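Local structure of adenylate kinase (Thermus thermophilus, 3CM0) at residues V114-E117 against E118-R122; S133-E137 against E138-R142; A94-R97 against L98-E101; L144-Y147 against R148-E152. The protein catalyses the reversible transfer of the terminal phosphate of ATP to AMP, giving two ADP, and so helps to balance the cell's adenine nucleotides. All coordinates share one frame; numbering follows the deposited sequence.

Contact 1: residues V114-E117 against E118-R122; sequences VPEE and ELVRR
V114 CG1 lies over one face of the R122 guanidinium, offset toward its rim and 4.2 Å from NH1. The polar partner of that NH1 is the backbone oxygen of G14, one of the predicted ATP-binding residues. At the edge of the R121 guanidinium, in its plane, sits a carboxylate oxygen: R121 NH1 bonds to E118 OE1 at 2.9 Å, a salt bridge one turn apart that meets the oxygen on its syn side. With CG1 anti to its backbone N (chi1 180°), V114 also brings that methyl against E118 CB, crossing the glutamate at about a right angle. These residues lead out of strand 104-113 into helix 116-130, and P115 is the N-cap: its O accepts from L119 N at 3.1 Å and, weakly, from E118 N. L119 CD2 meets V114 CB at 3.8 Å, while the leucine side chain also touches P12 of the phosphate-binding loop. Cutting L119 back to an alanine is likely to open a gap beside V114 and P12. Farther along, V120 N bonds to E116 O at 2.9 Å, nearly straight (172°), and V120 CG2 rests on E116 CG, with L144 and R141 of helix 137-160 packed against V120.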
ATOM      1  N   VAL A 114       8.371   9.974   8.455  1.00 10.35           N
ATOM      2  CA  VAL A 114       9.253   9.738   9.616  1.00 14.65           C
ATOM      3  C   VAL A 114      10.631  10.253   9.247  1.00 14.16           C
ATOM      4  O   VAL A 114      11.061  10.085   8.125  1.00 15.87           O
ATOM      5  CB  VAL A 114       9.346   8.219   9.923  1.00 14.45           C
ATOM      6  CG1 VAL A 114      10.265   7.968  11.121  1.00 15.06           C
ATOM      7  CG2 VAL A 114       7.934   7.664  10.230  1.00 18.72           C
ATOM      8  N   PRO A 115      11.336  10.901  10.199  1.00 12.96           N
ATOM      9  CA  PRO A 115      12.680  11.415   9.899  1.00 16.94           C
ATOM     10  C   PRO A 115      13.550  10.233   9.469  1.00 12.02           C
ATOM     11  O   PRO A 115      13.493   9.168  10.086  1.00 13.33           O
ATOM     12  CB  PRO A 115      13.129  12.005  11.237  1.00 16.74           C
ATOM     13  CG  PRO A 115      11.902  12.431  11.858  1.00 16.14           C
ATOM     14  CD  PRO A 115      10.890  11.320  11.532  1.00 14.79           C
ATOM     15  N   GLU A 116      14.396  10.433   8.463  1.00 13.71           N
ATOM     16  CA  GLU A 116      15.191   9.335   7.948  1.00 20.44           C
ATOM     17  C   GLU A 116      16.113   8.730   8.979  1.00 20.45           C
ATOM     18  O   GLU A 116      16.316   7.528   8.983  1.00 18.01           O
ATOM     19  CB  GLU A 116      15.993   9.762   6.712  1.00 24.38           C
ATOM     20  CG  GLU A 116      16.794   8.593   6.130  1.00 31.29           C
ATOM     21  CD  GLU A 116      17.376   8.860   4.744  1.00 41.24           C
ATOM     22  OE1 GLU A 116      18.271   8.096   4.320  1.00 40.21           O
ATOM     23  OE2 GLU A 116      16.933   9.816   4.076  1.00 44.38           O
ATOM     24  N   GLU A 117      16.666   9.552   9.864  1.00 15.30           N
ATOM     25  CA  GLU A 117      17.547   8.993  10.885  1.00 22.42           C
ATOM     26  C   GLU A 117      16.802   7.974  11.768  1.00 18.90           C
ATOM     27  O   GLU A 117      17.375   6.965  12.181  1.00 18.87           O
ATOM     28  CB  GLU A 117      18.149  10.123  11.742  1.00 23.15           C
ATOM     29  CG  GLU A 117      17.100  11.084  12.301  1.00 32.03           C
ATOM     30  CD  GLU A 117      16.835  12.342  11.438  1.00 38.04           C
ATOM     31  OE1 GLU A 117      16.626  12.259  10.193  1.00 27.94           O
ATOM     32  OE2 GLU A 117      16.823  13.436  12.035  1.00 33.86           O
ATOM     33  N   GLU A 118      15.528   8.220  12.055  1.00 14.62           N
ATOM     34  CA  GLU A 118      14.748   7.297  12.870  1.00 15.01           C
ATOM     35  C   GLU A 118      14.404   6.033  12.064  1.00 15.64           C
ATOM     36  O   GLU A 118      14.404   4.900  12.605  1.00 16.13           O
ATOM     37  CB  GLU A 118      13.435   7.964  13.357  1.00 15.64           C
ATOM     38  CG  GLU A 118      13.695   9.131  14.353  1.00 22.59           C
ATOM     39  CD  GLU A 118      14.296   8.658  15.676  1.00 28.95           C
ATOM     40  OE1 GLU A 118      14.377   7.433  15.892  1.00 21.58           O
ATOM     41  OE2 GLU A 118      14.677   9.508  16.516  1.00 24.28           O
ATOM     42  N   LEU A 119      14.070   6.213  10.794  1.00 15.67           N
ATOM     43  CA  LEU A 119      13.760   5.013  10.001  1.00 18.66           C
ATOM     44  C   LEU A 119      14.997   4.116   9.961  1.00 19.31           C
ATOM     45  O   LEU A 119      14.904   2.900  10.154  1.00 18.85           O
ATOM     46  CB  LEU A 119      13.387   5.389   8.590  1.00 16.41           C
ATOM     47  CG  LEU A 119      12.045   6.070   8.352  1.00 22.39           C
ATOM     48  CD1 LEU A 119      12.042   6.623   6.942  1.00 20.76           C
ATOM     49  CD2 LEU A 119      10.911   5.081   8.555  1.00 24.42           C
ATOM     50  N   VAL A 120      16.160   4.708   9.707  1.00 14.83           N
ATOM     51  CA  VAL A 120      17.388   3.924   9.660  1.00 17.52           C
ATOM     52  C   VAL A 120      17.669   3.237  10.997  1.00 23.31           C
ATOM     53  O   VAL A 120      17.998   2.044  11.045  1.00 21.48           O
ATOM     54  CB  VAL A 120      18.591   4.818   9.293  1.00 19.37           C
ATOM     55  CG1 VAL A 120      19.879   4.004   9.381  1.00 20.08           C
ATOM     56  CG2 VAL A 120      18.412   5.391   7.903  1.00 18.68           C
ATOM     57  N   ARG A 121      17.534   3.972  12.101  1.00 19.24           N
ATOM     58  CA  ARG A 121      17.771   3.371  13.411  1.00 21.33           C
ATOM     59  C   ARG A 121      16.849   2.176  13.637  1.00 18.08           C
ATOM     60  O   ARG A 121      17.284   1.108  14.092  1.00 22.07           O
ATOM     61  CB  ARG A 121      17.523   4.390  14.542  1.00 21.20           C
ATOM     62  CG  ARG A 121      18.566   5.451  14.664  1.00 26.85           C
ATOM     63  CD  ARG A 121      18.103   6.501  15.675  1.00 26.55           C
ATOM     64  NE  ARG A 121      18.438   6.134  17.050  1.00 46.54           N
ATOM     65  CZ  ARG A 121      17.607   6.247  18.080  1.00 44.29           C
ATOM     66  NH1 ARG A 121      16.378   6.713  17.903  1.00 48.89           N
ATOM     67  NH2 ARG A 121      18.012   5.904  19.296  1.00 45.03           N
ATOM     68  N   ARG A 122      15.577   2.355  13.317  1.00 19.57           N
ATOM     69  CA  ARG A 122      14.587   1.297  13.503  1.00 18.85           C
ATOM     70  C   ARG A 122      14.926   0.060  12.711  1.00 23.40           C
ATOM     71  O   ARG A 122      14.960  -1.050  13.273  1.00 24.61           O
ATOM     72  CB  ARG A 122      13.216   1.741  13.043  1.00 22.57           C
ATOM     73  CG  ARG A 122      12.588   2.787  13.889  1.00 30.78           C
ATOM     74  CD  ARG A 122      11.243   3.167  13.326  1.00 34.22           C
ATOM     75  NE  ARG A 122      10.619   4.192  14.156  1.00 37.56           N
ATOM     76  CZ  ARG A 122       9.450   4.751  13.886  1.00 36.29           C
ATOM     77  NH1 ARG A 122       8.768   4.390  12.806  1.00 32.57           N
ATOM     78  NH2 ARG A 122       8.970   5.679  14.695  1.00 42.82           N
TER

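Contact 2: residues S133-E137 against E138-R142; sequences SDDNE and ETVRR
D134 and T139 meet first: the backbone oxygen of D134 lies 3.1 Å from T139 OG1, which is also 2.9 Å from N136 O. D134 turns its carboxylate to R132. D135 rests CB on V140 CG2 at 3.9 Å, while its carboxylate makes salt bridges to R132 and R143, both predicted AMP ligands. N136 is the N-cap of helix 137-160. Its CG stands between the backbone N and the carbonyl carbon (chi1 65°), which swings OD1 back over the first turn to take T139 N at 2.9 Å, from above the amide plane. The two side chains, N136 and T139, cross at about a right angle, and N136 O accepts from V140 N. E137 reaches out extended to R141: OE2 takes NE at 2.6 Å on its anti side and NH2 more weakly at 3.0 Å. The oxygen lies at the guanidinium edge, in its plane, though the carboxylate is turned 81° from that plane. A methionine in place of R141 would probably leave the E137 carboxylate without its mate in the helix. Just past the end of the LID (125-135), the cap takes up an amide of the first turn, and the acid at the start of the helix would probably interact favourably with its dipole.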
ATOM      1  N   SER A 133      21.585 -10.002   7.669  1.00 27.59           N
ATOM      2  CA  SER A 133      22.911  -9.542   7.260  1.00 24.42           C
ATOM      3  C   SER A 133      22.847  -8.642   6.048  1.00 30.00           C
ATOM      4  O   SER A 133      23.876  -8.191   5.535  1.00 32.61           O
ATOM      5  CB  SER A 133      23.817 -10.753   6.954  1.00 18.85           C
ATOM      6  OG  SER A 133      23.925 -11.588   8.099  1.00 22.67           O
ATOM      7  N   ASP A 134      21.635  -8.364   5.586  1.00 26.14           N
ATOM      8  CA  ASP A 134      21.485  -7.550   4.388  1.00 33.16           C
ATOM      9  C   ASP A 134      21.267  -6.073   4.656  1.00 36.93           C
ATOM     10  O   ASP A 134      21.289  -5.266   3.727  1.00 37.42           O
ATOM     11  CB  ASP A 134      20.322  -8.082   3.556  1.00 39.95           C
ATOM     12  CG  ASP A 134      18.998  -7.914   4.261  1.00 42.54           C
ATOM     13  OD1 ASP A 134      18.995  -7.973   5.517  1.00 36.52           O
ATOM     14  OD2 ASP A 134      17.976  -7.729   3.564  1.00 47.25           O
ATOM     15  N   ASP A 135      21.053  -5.718   5.919  1.00 37.25           N
ATOM     16  CA  ASP A 135      20.820  -4.325   6.265  1.00 38.29           C
ATOM     17  C   ASP A 135      21.999  -3.661   6.988  1.00 43.51           C
ATOM     18  O   ASP A 135      22.277  -3.957   8.158  1.00 43.97           O
ATOM     19  CB  ASP A 135      19.570  -4.182   7.159  1.00 38.71           C
ATOM     20  CG  ASP A 135      18.304  -4.744   6.527  1.00 34.66           C
ATOM     21  OD1 ASP A 135      17.914  -4.304   5.415  1.00 38.55           O
ATOM     22  OD2 ASP A 135      17.680  -5.619   7.167  1.00 37.17           O
ATOM     23  N   ASN A 136      22.689  -2.770   6.281  1.00 38.10           N
ATOM     24  CA  ASN A 136      23.788  -2.003   6.855  1.00 37.60           C
ATOM     25  C   ASN A 136      23.355  -0.584   6.509  1.00 35.89           C
ATOM     26  O   ASN A 136      22.464  -0.414   5.672  1.00 35.18           O
ATOM     27  CB  ASN A 136      25.113  -2.352   6.183  1.00 44.29           C
ATOM     28  CG  ASN A 136      25.141  -1.962   4.723  1.00 41.22           C
ATOM     29  OD1 ASN A 136      25.125  -0.780   4.384  1.00 48.40           O
ATOM     30  ND2 ASN A 136      25.179  -2.959   3.845  1.00 52.86           N
ATOM     31  N   GLU A 137      23.967   0.430   7.122  1.00 28.04           N
ATOM     32  CA  GLU A 137      23.546   1.810   6.876  1.00 28.49           C
ATOM     33  C   GLU A 137      23.420   2.168   5.414  1.00 26.83           C
ATOM     34  O   GLU A 137      22.400   2.714   4.958  1.00 29.07           O
ATOM     35  CB  GLU A 137      24.492   2.807   7.552  1.00 26.65           C
ATOM     36  CG  GLU A 137      23.913   4.193   7.553  1.00 31.99           C
ATOM     37  CD  GLU A 137      24.845   5.242   8.127  1.00 52.46           C
ATOM     38  OE1 GLU A 137      25.498   4.960   9.154  1.00 52.76           O
ATOM     39  OE2 GLU A 137      24.911   6.354   7.555  1.00 58.88           O
ATOM     40  N   GLU A 138      24.467   1.860   4.665  1.00 30.26           N
ATOM     41  CA  GLU A 138      24.491   2.155   3.246  1.00 32.46           C
ATOM     42  C   GLU A 138      23.313   1.552   2.502  1.00 29.87           C
ATOM     43  O   GLU A 138      22.583   2.267   1.820  1.00 32.05           O
ATOM     44  CB  GLU A 138      25.794   1.638   2.620  1.00 46.70           C
ATOM     45  CG  GLU A 138      25.868   1.774   1.094  1.00 50.90           C
ATOM     46  CD  GLU A 138      26.308   3.160   0.637  1.00 62.95           C
ATOM     47  OE1 GLU A 138      27.380   3.624   1.089  1.00 70.22           O
ATOM     48  OE2 GLU A 138      25.594   3.779  -0.178  1.00 56.51           O
ATOM     49  N   THR A 139      23.120   0.237   2.621  1.00 28.57           N
ATOM     50  CA  THR A 139      22.027  -0.419   1.905  1.00 34.93           C
ATOM     51  C   THR A 139      20.647   0.115   2.290  1.00 32.36           C
ATOM     52  O   THR A 139      19.764   0.246   1.431  1.00 25.03           O
ATOM     53  CB  THR A 139      22.042  -1.960   2.098  1.00 41.04           C
ATOM     54  OG1 THR A 139      21.927  -2.282   3.485  1.00 41.39           O
ATOM     55  CG2 THR A 139      23.328  -2.552   1.552  1.00 37.95           C
ATOM     56  N   VAL A 140      20.461   0.415   3.574  1.00 25.71           N
ATOM     57  CA  VAL A 140      19.177   0.938   4.027  1.00 27.56           C
ATOM     58  C   VAL A 140      18.941   2.340   3.461  1.00 25.53           C
ATOM     59  O   VAL A 140      17.865   2.616   2.934  1.00 23.10           O
ATOM     60  CB  VAL A 140      19.081   0.948   5.569  1.00 24.27           C
ATOM     61  CG1 VAL A 140      17.799   1.687   6.015  1.00 20.19           C
ATOM     62  CG2 VAL A 140      19.067  -0.495   6.098  1.00 29.15           C
ATOM     63  N   ARG A 141      19.926   3.231   3.542  1.00 22.31           N
ATOM     64  CA  ARG A 141      19.733   4.571   3.000  1.00 28.41           C
ATOM     65  C   ARG A 141      19.506   4.535   1.495  1.00 26.28           C
ATOM     66  O   ARG A 141      18.794   5.375   0.944  1.00 23.94           O
ATOM     67  CB  ARG A 141      20.928   5.484   3.298  1.00 29.02           C
ATOM     68  CG  ARG A 141      21.035   5.937   4.741  1.00 30.46           C
ATOM     69  CD  ARG A 141      22.275   6.804   4.938  1.00 35.99           C
ATOM     70  NE  ARG A 141      22.653   6.925   6.342  1.00 48.23           N
ATOM     71  CZ  ARG A 141      21.920   7.528   7.273  1.00 55.58           C
ATOM     72  NH1 ARG A 141      20.752   8.080   6.957  1.00 59.21           N
ATOM     73  NH2 ARG A 141      22.352   7.572   8.527  1.00 48.37           N
ATOM     74  N   ARG A 142      20.126   3.583   0.816  1.00 28.47           N
ATOM     75  CA  ARG A 142      19.927   3.481  -0.622  1.00 29.11           C
ATOM     76  C   ARG A 142      18.515   2.996  -0.934  1.00 26.70           C
ATOM     77  O   ARG A 142      17.849   3.518  -1.836  1.00 32.45           O
ATOM     78  CB  ARG A 142      20.933   2.505  -1.237  1.00 38.97           C
ATOM     79  CG  ARG A 142      20.881   2.496  -2.757  1.00 46.06           C
ATOM     80  CD  ARG A 142      21.770   1.399  -3.321  1.00 69.04           C
ATOM     81  NE  ARG A 142      21.413   0.083  -2.786  1.00 75.82           N
ATOM     82  CZ  ARG A 142      20.222  -0.491  -2.933  1.00 78.01           C
ATOM     83  NH1 ARG A 142      19.259   0.131  -3.602  1.00 79.28           N
ATOM     84  NH2 ARG A 142      19.991  -1.687  -2.404  1.00 81.15           N
TER

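Contact 3: residues A94-R97 against L98-E101; sequences ALDR and LLSE
Four successive i to i+4 bonds carry the backbone from A94-R97 into L98-E101, the last two turns of helix 89-101. L98 N donates to A94 O, L99 N to L95 O, S100 N to D96 O and E101 N to R97 O, all at 2.8 to 3.0 Å. On the buried side L95 and L99 pack one turn apart. L95 sends CG anti to its backbone N (chi1 176°), and that carbon meets L99 CD1 at 4.1 Å; the L95 methyl CD1 reaches L99 CG and CD2. L99 CG also comes within 3.2 Å of L95 O. L98 carries the apolar surface to helix 65-75, where it touches L69, I72 and R73. F85, a predicted AMP-binding residue, lies close to the L95 side chain, so L95 probably backs a residue of the AMP site. D96 OD1 brushes L99 CD1 at 4.2 Å, while OD2 is hydrogen-bonded to the hydroxyl of Y157. The R97 guanidinium folds back with one face over A94 CA, the contact offset toward the rim of the group. The helix is thus amphipathic: main-chain bonds hold the helix itself together, its leucines pack against the rest of the fold, and its charged groups lie along the flank and the outer side.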
ATOM      1  N   ALA A  94      -5.570   4.284 -13.367  1.00 13.25           N
ATOM      2  CA  ALA A  94      -6.560   3.230 -13.609  1.00 17.01           C
ATOM      3  C   ALA A  94      -7.422   3.023 -12.367  1.00 14.00           C
ATOM      4  O   ALA A  94      -8.632   2.827 -12.462  1.00 13.41           O
ATOM      5  CB  ALA A  94      -5.854   1.945 -13.986  1.00 15.10           C
ATOM      6  N   LEU A  95      -6.807   3.073 -11.182  1.00  8.66           N
ATOM      7  CA  LEU A  95      -7.586   2.886  -9.963  1.00  9.12           C
ATOM      8  C   LEU A  95      -8.558   4.020  -9.773  1.00 11.80           C
ATOM      9  O   LEU A  95      -9.694   3.815  -9.339  1.00 11.39           O
ATOM     10  CB  LEU A  95      -6.648   2.771  -8.742  1.00  9.51           C
ATOM     11  CG  LEU A  95      -7.313   2.665  -7.369  1.00  9.56           C
ATOM     12  CD1 LEU A  95      -8.208   1.366  -7.378  1.00 14.32           C
ATOM     13  CD2 LEU A  95      -6.263   2.566  -6.231  1.00 11.14           C
ATOM     14  N   ASP A  96      -8.155   5.252 -10.094  1.00 11.39           N
ATOM     15  CA  ASP A  96      -9.088   6.360  -9.919  1.00 12.54           C
ATOM     16  C   ASP A  96     -10.308   6.190 -10.826  1.00 13.71           C
ATOM     17  O   ASP A  96     -11.441   6.519 -10.440  1.00 13.29           O
ATOM     18  CB  ASP A  96      -8.416   7.697 -10.234  1.00 16.63           C
ATOM     19  CG  ASP A  96      -7.802   8.371  -8.988  1.00 26.78           C
ATOM     20  OD1 ASP A  96      -7.876   7.829  -7.851  1.00 21.33           O
ATOM     21  OD2 ASP A  96      -7.230   9.465  -9.173  1.00 24.92           O
ATOM     22  N   ARG A  97     -10.083   5.711 -12.031  1.00 15.07           N
ATOM     23  CA  ARG A  97     -11.211   5.468 -12.939  1.00 17.78           C
ATOM     24  C   ARG A  97     -12.149   4.394 -12.358  1.00 18.23           C
ATOM     25  O   ARG A  97     -13.385   4.528 -12.388  1.00 14.71           O
ATOM     26  CB  ARG A  97     -10.690   5.030 -14.305  1.00 19.13           C
ATOM     27  CG  ARG A  97      -9.834   6.113 -15.006  1.00 25.26           C
ATOM     28  CD  ARG A  97      -9.666   5.765 -16.488  1.00 34.03           C
ATOM     29  NE  ARG A  97      -8.730   4.656 -16.677  1.00 36.17           N
ATOM     30  CZ  ARG A  97      -7.408   4.794 -16.781  1.00 37.67           C
ATOM     31  NH1 ARG A  97      -6.856   6.001 -16.715  1.00 41.16           N
ATOM     32  NH2 ARG A  97      -6.639   3.726 -16.957  1.00 43.26           N
ATOM     33  N   LEU A  98     -11.558   3.324 -11.837  1.00 14.87           N
ATOM     34  CA  LEU A  98     -12.333   2.237 -11.219  1.00 11.94           C
ATOM     35  C   LEU A  98     -13.126   2.746 -10.009  1.00 16.20           C
ATOM     36  O   LEU A  98     -14.274   2.379  -9.818  1.00 18.27           O
ATOM     37  CB  LEU A  98     -11.379   1.096 -10.782  1.00 10.17           C
ATOM     38  CG  LEU A  98     -12.089  -0.036 -10.039  1.00 14.58           C
ATOM     39  CD1 LEU A  98     -13.203  -0.554 -10.955  1.00 20.28           C
ATOM     40  CD2 LEU A  98     -11.125  -1.146  -9.715  1.00 15.50           C
ATOM     41  N   LEU A  99     -12.520   3.571  -9.144  1.00 10.71           N
ATOM     42  CA  LEU A  99     -13.259   4.067  -7.993  1.00 14.97           C
ATOM     43  C   LEU A  99     -14.419   4.933  -8.461  1.00 18.82           C
ATOM     44  O   LEU A  99     -15.542   4.862  -7.924  1.00 18.61           O
ATOM     45  CB  LEU A  99     -12.335   4.904  -7.081  1.00 13.41           C
ATOM     46  CG  LEU A  99     -11.149   4.103  -6.528  1.00 17.07           C
ATOM     47  CD1 LEU A  99     -10.212   5.054  -5.741  1.00 18.52           C
ATOM     48  CD2 LEU A  99     -11.657   2.952  -5.641  1.00 23.52           C
ATOM     49  N   SER A 100     -14.148   5.741  -9.479  1.00 16.19           N
ATOM     50  CA  SER A 100     -15.163   6.647  -9.995  1.00 18.09           C
ATOM     51  C   SER A 100     -16.332   5.830 -10.551  1.00 21.98           C
ATOM     52  O   SER A 100     -17.489   6.106 -10.233  1.00 23.19           O
ATOM     53  CB  SER A 100     -14.588   7.539 -11.096  1.00 22.61           C
ATOM     54  OG  SER A 100     -15.596   8.397 -11.610  1.00 26.62           O
ATOM     55  N   GLU A 101     -16.024   4.829 -11.372  1.00 20.23           N
ATOM     56  CA  GLU A 101     -17.070   3.973 -11.965  1.00 22.52           C
ATOM     57  C   GLU A 101     -17.907   3.183 -10.984  1.00 29.44           C
ATOM     58  O   GLU A 101     -19.079   2.899 -11.244  1.00 30.04           O
ATOM     59  CB  GLU A 101     -16.440   2.999 -12.954  1.00 22.60           C
ATOM     60  CG  GLU A 101     -15.906   3.689 -14.204  1.00 31.36           C
ATOM     61  CD  GLU A 101     -15.057   2.774 -15.083  1.00 37.06           C
ATOM     62  OE1 GLU A 101     -14.675   1.663 -14.640  1.00 40.01           O
ATOM     63  OE2 GLU A 101     -14.754   3.183 -16.219  1.00 45.97           O
TER

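Contact 4: residues L144-Y147 against R148-E152; sequences LEVY and REKTE
E145 and R148 lie side by side and point the same way, with E145 OE2 giving its syn lone pair to R148 NH2 at 2.6 Å. R148 NE adds a weak bond to E145 OE1, which sits in plane at the guanidinium edge, although the two flat groups are turned 50° from each other. E149 brings a like charge close, its OE2 3.0 Å from E145 OE2. On another side of helix 137-160 the T151 side chain lies over one face of the Y147 ring, a CH-pi contact with CB 4.3 Å from the ring centroid. T151 OG1 donates to Y147 O at 2.7 Å, and T151 N reaches the same oxygen from the opposite face of the carbonyl, so two bonds grip it. OG1 stands beside the backbone N (chi1 -52°), anti to the carbonyl carbon, turned back to the preceding turn. V146 CG1 lies alongside K150 CE at 3.5 Å. Beyond these pairs, all on successive turns, P12 of the phosphate-binding loop packs on Y147, and R148 NH1 extends the ion network to E152 OE1 at 3.5 Å. With R148 shared between two acids and E149 so near, the arginine probably offsets part of the repulsion between E145 and E149.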
ATOM      1  N   LEU A 144      15.995   3.487   0.826  1.00 25.62           N
ATOM      2  CA  LEU A 144      15.072   4.579   1.141  1.00 21.14           C
ATOM      3  C   LEU A 144      15.053   5.617   0.025  1.00 18.94           C
ATOM      4  O   LEU A 144      14.018   6.231  -0.250  1.00 20.02           O
ATOM      5  CB  LEU A 144      15.445   5.237   2.491  1.00 20.09           C
ATOM      6  CG  LEU A 144      15.158   4.342   3.703  1.00 20.77           C
ATOM      7  CD1 LEU A 144      15.732   4.998   4.969  1.00 21.34           C
ATOM      8  CD2 LEU A 144      13.648   4.112   3.845  1.00 26.04           C
ATOM      9  N   GLU A 145      16.189   5.815  -0.637  1.00 24.62           N
ATOM     10  CA  GLU A 145      16.268   6.775  -1.738  1.00 23.10           C
ATOM     11  C   GLU A 145      15.503   6.266  -2.956  1.00 28.21           C
ATOM     12  O   GLU A 145      14.870   7.043  -3.698  1.00 25.19           O
ATOM     13  CB  GLU A 145      17.733   7.031  -2.102  1.00 28.88           C
ATOM     14  CG  GLU A 145      17.926   7.917  -3.321  1.00 33.91           C
ATOM     15  CD  GLU A 145      17.291   9.294  -3.174  1.00 39.27           C
ATOM     16  OE1 GLU A 145      17.166   9.802  -2.041  1.00 41.40           O
ATOM     17  OE2 GLU A 145      16.936   9.886  -4.208  1.00 42.43           O
ATOM     18  N   VAL A 146      15.567   4.957  -3.163  1.00 25.60           N
ATOM     19  CA  VAL A 146      14.847   4.343  -4.275  1.00 29.01           C
ATOM     20  C   VAL A 146      13.345   4.476  -4.016  1.00 28.63           C
ATOM     21  O   VAL A 146      12.559   4.824  -4.914  1.00 23.73           O
ATOM     22  CB  VAL A 146      15.223   2.855  -4.418  1.00 29.56           C
ATOM     23  CG1 VAL A 146      14.244   2.145  -5.343  1.00 34.50           C
ATOM     24  CG2 VAL A 146      16.632   2.741  -4.971  1.00 29.29           C
ATOM     25  N   TYR A 147      12.946   4.180  -2.788  1.00 24.65           N
ATOM     26  CA  TYR A 147      11.548   4.314  -2.410  1.00 22.81           C
ATOM     27  C   TYR A 147      11.093   5.755  -2.658  1.00 21.96           C
ATOM     28  O   TYR A 147      10.000   6.000  -3.196  1.00 19.92           O
ATOM     29  CB  TYR A 147      11.358   3.971  -0.926  1.00 21.57           C
ATOM     30  CG  TYR A 147      10.115   4.600  -0.319  1.00 23.63           C
ATOM     31  CD1 TYR A 147       8.846   4.023  -0.482  1.00 31.24           C
ATOM     32  CD2 TYR A 147      10.197   5.826   0.331  1.00 26.71           C
ATOM     33  CE1 TYR A 147       7.694   4.674  -0.009  1.00 34.31           C
ATOM     34  CE2 TYR A 147       9.061   6.482   0.801  1.00 34.35           C
ATOM     35  CZ  TYR A 147       7.816   5.903   0.630  1.00 32.94           C
ATOM     36  OH  TYR A 147       6.706   6.570   1.128  1.00 41.32           O
ATOM     37  N   ARG A 148      11.909   6.725  -2.252  1.00 15.33           N
ATOM     38  CA  ARG A 148      11.517   8.108  -2.476  1.00 17.25           C
ATOM     39  C   ARG A 148      11.347   8.405  -3.962  1.00 24.14           C
ATOM     40  O   ARG A 148      10.384   9.074  -4.369  1.00 19.23           O
ATOM     41  CB  ARG A 148      12.544   9.068  -1.883  1.00 20.73           C
ATOM     42  CG  ARG A 148      12.118  10.535  -1.964  1.00 31.45           C
ATOM     43  CD  ARG A 148      13.253  11.476  -1.540  1.00 35.07           C
ATOM     44  NE  ARG A 148      14.347  11.475  -2.514  1.00 48.17           N
ATOM     45  CZ  ARG A 148      14.305  12.055  -3.712  1.00 47.78           C
ATOM     46  NH1 ARG A 148      13.217  12.701  -4.113  1.00 56.75           N
ATOM     47  NH2 ARG A 148      15.361  11.995  -4.511  1.00 55.65           N
ATOM     48  N   GLU A 149      12.267   7.907  -4.781  1.00 23.48           N
ATOM     49  CA  GLU A 149      12.186   8.177  -6.224  1.00 29.88           C
ATOM     50  C   GLU A 149      10.966   7.553  -6.909  1.00 23.50           C
ATOM     51  O   GLU A 149      10.330   8.176  -7.766  1.00 26.85           O
ATOM     52  CB  GLU A 149      13.462   7.710  -6.917  1.00 33.05           C
ATOM     53  CG  GLU A 149      14.668   8.580  -6.630  1.00 28.65           C
ATOM     54  CD  GLU A 149      15.943   8.009  -7.244  1.00 46.33           C
ATOM     55  OE1 GLU A 149      15.842   7.364  -8.311  1.00 48.53           O
ATOM     56  OE2 GLU A 149      17.038   8.213  -6.672  1.00 46.34           O
ATOM     57  N   LYS A 150      10.626   6.340  -6.519  1.00 21.56           N
ATOM     58  CA  LYS A 150       9.490   5.656  -7.108  1.00 26.28           C
ATOM     59  C   LYS A 150       8.135   6.151  -6.603  1.00 28.17           C
ATOM     60  O   LYS A 150       7.106   6.023  -7.282  1.00 26.11           O
ATOM     61  CB  LYS A 150       9.593   4.153  -6.843  1.00 29.76           C
ATOM     62  CG  LYS A 150      10.756   3.491  -7.561  1.00 34.58           C
ATOM     63  CD  LYS A 150      10.705   1.971  -7.491  1.00 43.46           C
ATOM     64  CE  LYS A 150      10.857   1.435  -6.081  1.00 54.71           C
ATOM     65  NZ  LYS A 150      10.954  -0.058  -6.080  1.00 52.90           N
ATOM     66  N   THR A 151       8.131   6.711  -5.401  1.00 18.41           N
ATOM     67  CA  THR A 151       6.891   7.154  -4.771  1.00 15.39           C
ATOM     68  C   THR A 151       6.550   8.611  -5.020  1.00 19.38           C
ATOM     69  O   THR A 151       5.377   8.999  -4.984  1.00 20.27           O
ATOM     70  CB  THR A 151       6.954   6.911  -3.235  1.00 24.14           C
ATOM     71  OG1 THR A 151       7.313   5.552  -2.995  1.00 20.49           O
ATOM     72  CG2 THR A 151       5.608   7.175  -2.588  1.00 26.23           C
ATOM     73  N   GLU A 152       7.576   9.435  -5.250  1.00 17.37           N
ATOM     74  CA  GLU A 152       7.344  10.848  -5.499  1.00 19.92           C
ATOM     75  C   GLU A 152       6.253  11.163  -6.565  1.00 13.97           C
ATOM     76  O   GLU A 152       5.459  12.085  -6.369  1.00 14.40           O
ATOM     77  CB  GLU A 152       8.661  11.523  -5.891  1.00 24.67           C
ATOM     78  CG  GLU A 152       8.509  12.996  -6.113  1.00 36.36           C
ATOM     79  CD  GLU A 152       9.667  13.548  -6.904  1.00 59.51           C
ATOM     80  OE1 GLU A 152      10.819  13.188  -6.569  1.00 59.73           O
ATOM     81  OE2 GLU A 152       9.426  14.334  -7.853  1.00 61.98           O
TER

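How the contacts relate
Contacts 1, 2 and 4 are linked through contact 1, on two successive helices, 116-130 and 137-160; the LID, 125-135, spans the end of the first helix and most of the connection. Contact 1 meets contact 2, centres 12 Å apart, where E116 OE1 approaches R141 CG at 3.5 Å, and meets contact 4, centres 15 Å apart, where E116 CG packs on L144 CD1 at 3.9 Å. Contacts 2 and 4 share helix 137-160 and adjoin only through the chain. Contacts 1 and 4 both border the phosphate-binding loop. Contact 3 stands apart, its centre 34 Å from that of contact 1 and on the opposite side of the chain's centre, beside the predicted AMP site.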